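Local coordinates for protein mnemiopsin 1 (Mnemiopsis leidyi, PDB 5VP3) that emits light as a ctenophore photoprotein regulated by calcium, with EF-hand loops that hold cadmium ions in this crystal, at residues D144-K149 against A161-F166; M57-R62 against A154-Q159. All coordinates share one frame; numbering follows the deposited sequence. Where two conformers were deposited one is given.

Contact 1: residues D144-K149 against A161-F166. With CD (cadmium ion), chain C.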
# COMPACT_ATOMS: atom_id res chain seq x y z
N ASP A 144 18.04 3.84 -4.90
CA ASP A 144 19.05 2.79 -5.07
C ASP A 144 18.84 1.70 -4.03
O ASP A 144 17.91 1.79 -3.21
CB ASP A 144 20.46 3.39 -5.07
CG ASP A 144 20.95 3.81 -3.69
OD1 ASP A 144 20.22 3.66 -2.69
OD2 ASP A 144 22.12 4.27 -3.63
N VAL A 145 19.64 0.62 -4.07
CA VAL A 145 19.26 -0.56 -3.28
C VAL A 145 19.34 -0.25 -1.80
O VAL A 145 18.52 -0.77 -1.03
CB VAL A 145 20.08 -1.82 -3.61
CG1 VAL A 145 19.94 -2.22 -5.02
CG2 VAL A 145 21.53 -1.63 -3.27
N GLU A 146 20.33 0.53 -1.38
CA GLU A 146 20.41 0.91 0.04
C GLU A 146 19.19 1.73 0.44
O GLU A 146 18.59 1.49 1.50
CB GLU A 146 21.70 1.70 0.32
CG GLU A 146 22.99 0.87 0.40
CD GLU A 146 22.95 -0.28 1.40
OE1 GLU A 146 22.18 -0.22 2.38
OE2 GLU A 146 23.69 -1.27 1.21
N GLU A 147 18.77 2.66 -0.42
CA GLU A 147 17.53 3.37 -0.11
C GLU A 147 16.36 2.42 0.03
O GLU A 147 15.49 2.64 0.89
CB GLU A 147 17.31 4.47 -1.16
CG GLU A 147 18.34 5.59 -0.97
CD GLU A 147 18.36 6.64 -2.08
OE1 GLU A 147 18.85 7.76 -1.86
OE2 GLU A 147 17.91 6.37 -3.20
N LEU A 148 16.33 1.32 -0.73
CA LEU A 148 15.18 0.41 -0.60
C LEU A 148 15.30 -0.45 0.65
O LEU A 148 14.29 -0.75 1.30
CB LEU A 148 15.03 -0.49 -1.83
CG LEU A 148 13.81 -1.41 -1.79
CD1 LEU A 148 12.49 -0.58 -1.91
CD2 LEU A 148 13.89 -2.49 -2.86
N LYS A 149 16.53 -0.85 1.00
CA LYS A 149 16.78 -1.57 2.25
C LYS A 149 16.28 -0.76 3.45
O LYS A 149 15.70 -1.32 4.39
CB LYS A 149 18.28 -1.87 2.39
CG LYS A 149 18.83 -3.00 1.50
CD LYS A 149 20.37 -2.95 1.41
CE LYS A 149 21.07 -3.66 2.57
NZ LYS A 149 22.54 -3.51 2.48
N ALA A 161 15.50 -9.01 1.65
CA ALA A 161 14.41 -9.02 0.69
C ALA A 161 14.59 -7.91 -0.35
O ALA A 161 14.14 -8.05 -1.50
CB ALA A 161 13.06 -8.85 1.40
N ALA A 162 15.28 -6.82 0.01
CA ALA A 162 15.43 -5.70 -0.91
C ALA A 162 16.12 -6.13 -2.20
O ALA A 162 15.67 -5.79 -3.30
CB ALA A 162 16.20 -4.56 -0.24
N TYR A 163 17.23 -6.88 -2.08
CA TYR A 163 17.99 -7.27 -3.27
C TYR A 163 17.10 -8.02 -4.26
O TYR A 163 17.18 -7.77 -5.47
CB TYR A 163 19.20 -8.12 -2.86
CG TYR A 163 20.22 -7.32 -2.06
CD1 TYR A 163 21.12 -6.44 -2.69
CD2 TYR A 163 20.28 -7.43 -0.67
CE1 TYR A 163 22.05 -5.71 -1.94
CE2 TYR A 163 21.20 -6.71 0.08
CZ TYR A 163 22.08 -5.85 -0.55
OH TYR A 163 22.97 -5.14 0.22
N THR A 164 16.22 -8.88 -3.76
CA THR A 164 15.32 -9.64 -4.63
C THR A 164 14.36 -8.71 -5.37
O THR A 164 14.26 -8.77 -6.61
CB THR A 164 14.52 -10.64 -3.79
OG1 THR A 164 15.40 -11.34 -2.89
CG2 THR A 164 13.77 -11.64 -4.67
N PHE A 165 13.61 -7.90 -4.63
CA PHE A 165 12.63 -7.00 -5.23
C PHE A 165 13.29 -6.07 -6.22
O PHE A 165 12.78 -5.83 -7.31
CB PHE A 165 11.95 -6.16 -4.16
CG PHE A 165 10.99 -6.90 -3.31
CD1 PHE A 165 9.74 -7.29 -3.80
CD2 PHE A 165 11.30 -7.16 -1.98
CE1 PHE A 165 8.83 -7.95 -2.99
CE2 PHE A 165 10.40 -7.82 -1.17
CZ PHE A 165 9.16 -8.22 -1.68
N PHE A 166 14.44 -5.52 -5.83
CA PHE A 166 15.13 -4.56 -6.66
C PHE A 166 15.50 -5.18 -7.99
O PHE A 166 15.14 -4.67 -9.05
CB PHE A 166 16.37 -4.07 -5.93
CG PHE A 166 16.88 -2.77 -6.42
CD1 PHE A 166 17.57 -2.69 -7.61
CD2 PHE A 166 16.65 -1.62 -5.70
CE1 PHE A 166 18.05 -1.47 -8.07
CE2 PHE A 166 17.13 -0.41 -6.15
CZ PHE A 166 17.83 -0.34 -7.35
CD CD C . 18.61 8.18 -4.26
O HOH W 1 20.69 6.70 -5.14

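Contact 2: residues M57-R62 against A154-Q159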
# COMPACT_ATOMS: atom_id res chain seq x y z
N MET A 57 -0.08 4.36 10.58
CA MET A 57 0.86 5.46 10.43
C MET A 57 2.17 5.26 11.19
O MET A 57 3.11 6.03 10.98
CB MET A 57 0.19 6.76 10.87
CG MET A 57 -1.00 7.11 9.99
SD MET A 57 -0.59 7.21 8.23
CE MET A 57 0.86 8.26 8.33
N TYR A 58 2.26 4.23 12.03
CA TYR A 58 3.52 3.91 12.69
C TYR A 58 4.62 3.60 11.67
O TYR A 58 5.80 3.89 11.89
CB TYR A 58 3.28 2.75 13.66
CG TYR A 58 4.48 2.05 14.23
CD1 TYR A 58 5.06 2.47 15.41
CD2 TYR A 58 5.01 0.94 13.61
CE1 TYR A 58 6.15 1.81 15.94
CE2 TYR A 58 6.09 0.27 14.15
CZ TYR A 58 6.65 0.71 15.31
OH TYR A 58 7.73 0.06 15.84
N TRP A 59 4.25 3.07 10.53
CA TRP A 59 5.26 2.56 9.61
C TRP A 59 5.89 3.68 8.78
O TRP A 59 7.13 3.77 8.73
CB TRP A 59 4.63 1.47 8.74
CG TRP A 59 4.19 0.35 9.63
CD1 TRP A 59 2.93 0.11 10.06
CD2 TRP A 59 5.02 -0.64 10.28
NE1 TRP A 59 2.90 -0.97 10.91
CE2 TRP A 59 4.18 -1.44 11.07
CE3 TRP A 59 6.39 -0.91 10.27
CZ2 TRP A 59 4.64 -2.51 11.81
CZ3 TRP A 59 6.86 -1.97 11.03
CH2 TRP A 59 5.97 -2.76 11.78
N PRO A 60 5.10 4.55 8.14
CA PRO A 60 5.71 5.70 7.47
C PRO A 60 6.42 6.59 8.44
O PRO A 60 7.44 7.19 8.09
CB PRO A 60 4.52 6.43 6.83
CG PRO A 60 3.28 5.87 7.53
CD PRO A 60 3.65 4.48 7.88
N ASP A 61 5.93 6.70 9.67
CA ASP A 61 6.65 7.51 10.64
C ASP A 61 8.01 6.89 10.94
O ASP A 61 8.99 7.62 11.14
CB ASP A 61 5.82 7.71 11.91
CG ASP A 61 6.52 8.58 12.93
OD1 ASP A 61 6.59 9.82 12.73
OD2 ASP A 61 7.03 8.00 13.92
N ARG A 62 8.12 5.55 10.97
CA ARG A 62 9.44 4.94 11.13
C ARG A 62 10.32 5.17 9.89
O ARG A 62 11.54 5.37 10.00
CB ARG A 62 9.30 3.44 11.41
CG ARG A 62 9.03 3.13 12.88
CD ARG A 62 9.03 1.63 13.14
NE ARG A 62 10.31 1.01 12.81
CZ ARG A 62 10.53 -0.31 12.81
NH1 ARG A 62 9.54 -1.15 13.10
NH2 ARG A 62 11.73 -0.78 12.50
N ALA A 154 12.47 -0.17 8.01
CA ALA A 154 11.32 0.52 8.60
C ALA A 154 10.10 -0.38 8.67
O ALA A 154 9.27 -0.22 9.57
CB ALA A 154 10.99 1.77 7.79
N PHE A 155 9.97 -1.31 7.74
CA PHE A 155 8.80 -2.18 7.73
C PHE A 155 9.03 -3.53 8.39
O PHE A 155 8.19 -4.42 8.25
CB PHE A 155 8.32 -2.40 6.31
CG PHE A 155 7.44 -1.33 5.82
CD1 PHE A 155 6.12 -1.26 6.24
CD2 PHE A 155 7.92 -0.38 4.96
CE1 PHE A 155 5.30 -0.26 5.79
CE2 PHE A 155 7.12 0.61 4.49
CZ PHE A 155 5.80 0.68 4.91
N ASP A 156 10.15 -3.74 9.08
CA ASP A 156 10.42 -5.04 9.70
C ASP A 156 10.41 -6.15 8.65
O ASP A 156 9.95 -7.27 8.91
CB ASP A 156 9.42 -5.38 10.80
CG ASP A 156 9.64 -4.58 12.05
OD1 ASP A 156 10.63 -3.80 12.09
OD2 ASP A 156 8.82 -4.73 13.00
N VAL A 157 10.88 -5.84 7.45
CA VAL A 157 11.19 -6.85 6.45
C VAL A 157 12.70 -7.02 6.51
O VAL A 157 13.42 -6.03 6.71
CB VAL A 157 10.71 -6.44 5.05
CG1 VAL A 157 11.00 -7.54 4.04
CG2 VAL A 157 9.22 -6.12 5.06
N PRO A 158 13.22 -8.25 6.39
CA PRO A 158 14.68 -8.43 6.41
C PRO A 158 15.33 -7.73 5.23
O PRO A 158 14.86 -7.84 4.10
CB PRO A 158 14.85 -9.95 6.33
CG PRO A 158 13.49 -10.52 6.59
CD PRO A 158 12.52 -9.51 6.13
N GLN A 159 16.43 -7.02 5.50
CA GLN A 159 17.01 -6.13 4.51
C GLN A 159 17.45 -6.88 3.25
O GLN A 159 17.65 -6.25 2.21
CB GLN A 159 18.17 -5.35 5.13
CG GLN A 159 17.71 -4.44 6.23
CD GLN A 159 18.70 -3.34 6.60
OE1 GLN A 159 19.56 -2.96 5.80
NE2 GLN A 159 18.56 -2.81 7.81

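Contact 1: residues D144-K149 against A161-F166
With CG1 of V145 and CG of F166 both set by chi1, the first anti to its carbonyl carbon (-61°) and the second anti to its backbone N (-159°), the methyl comes down on the phenyl face. CG1 lies 3.3 Å from the F166 ring centroid, a CH-pi contact over the centre of the ring. L148 CD2 reaches the edge of the same ring near its plane, 4.1 Å from F166 CD2. A162 CB meets K149 CG at 3.5 Å, the pair whose CA atoms are nearest across the segments. K149 bends at chi3, and its NZ donates to Y163 OH at 2.8 Å while forming a salt bridge with E146 OE2, so two partners hold the ammonium. At the N-terminus of helix 145-154, D144 and E147 form a capping box: E147 N donates to D144 OD1 (2.9 Å), D144 N to E147 OE2 (3.1 Å). Both E147 oxygens bind cadmium, OE2 at 2.2 Å, and D136, D140 and T142 complete the protein ligands. Helix 145-154, leaving this EF-hand loop, packs on helix 161-169, which leads to the next, with the axes of 145-149 and 161-166 at 125°; helix 179-190 adds L185 against L148 and F165.

Contact 2: residues M57-R62 against A154-Q159
W59, A154 and R62 bury the most surface here, and the carbonyl oxygen of A154 touches both of the larger side chains. It meets the indole of W59 at the edge, near the ring plane, 3.0 Å from CE3. The same oxygen sits over the centre of the R62 guanidinium, 3.5 Å from CZ, so it faces the guanidinium plane, whereas D156 is met at the edge by the N-H groups. A154 CB packs beside the backbone of R62 and turns also to M63 and L66 of the same helix.

R62 finds its charged partner in D156. Its chain bends at chi3 (61°), which sets the course of NE, and two of its nitrogens hydrogen-bond the same carboxylate oxygen in a salt bridge: NH1 to D156 OD1 at 3.0 Å and NH2 to D156 OD1 at 3.2 Å. Both come from the same face of the carboxylate, whose plane is turned 62° from the guanidinium.

D156 is the C-prime residue of the Schellman motif that ends helix 145-154, with positive phi (57°); V157 N bonds to M152 O and D156 N to K153 O. The other carboxylate oxygen, D156 OD2, lies at the indole edge, 3.7 Å from W59 CH2.

On the F155 side, W59 CB lies 3.5 Å from F155 CE1. The W59 five-membered ring and the phenyl are nearly parallel, with centroids 5.7 Å apart, offset so far that there is little overlap. F43 also meets the W59 ring, and Y131 of helix 123-135 touches both F155 and P60.

In the fold
Helix 145-154 joins the two contacts: its first turn belongs to contact 1 and its last residue, A154, opens the second segment of contact 2. Along the chain the order is 57-62, 144-149, 154-159, 161-166, so the segments alternate, and the loop that meets helix 53-66 also leads into helix 161-169. The contact centres lie 14 Å apart, and the two touch directly where K149 CG packs on Q159 O at 3.5 Å. Contact 1 lies wholly within the C-terminal EF-hand pair, whereas contact 2, through the loop after helix 145-154, joins that pair to helix 53-66, which carries E55 of the first cadmium site.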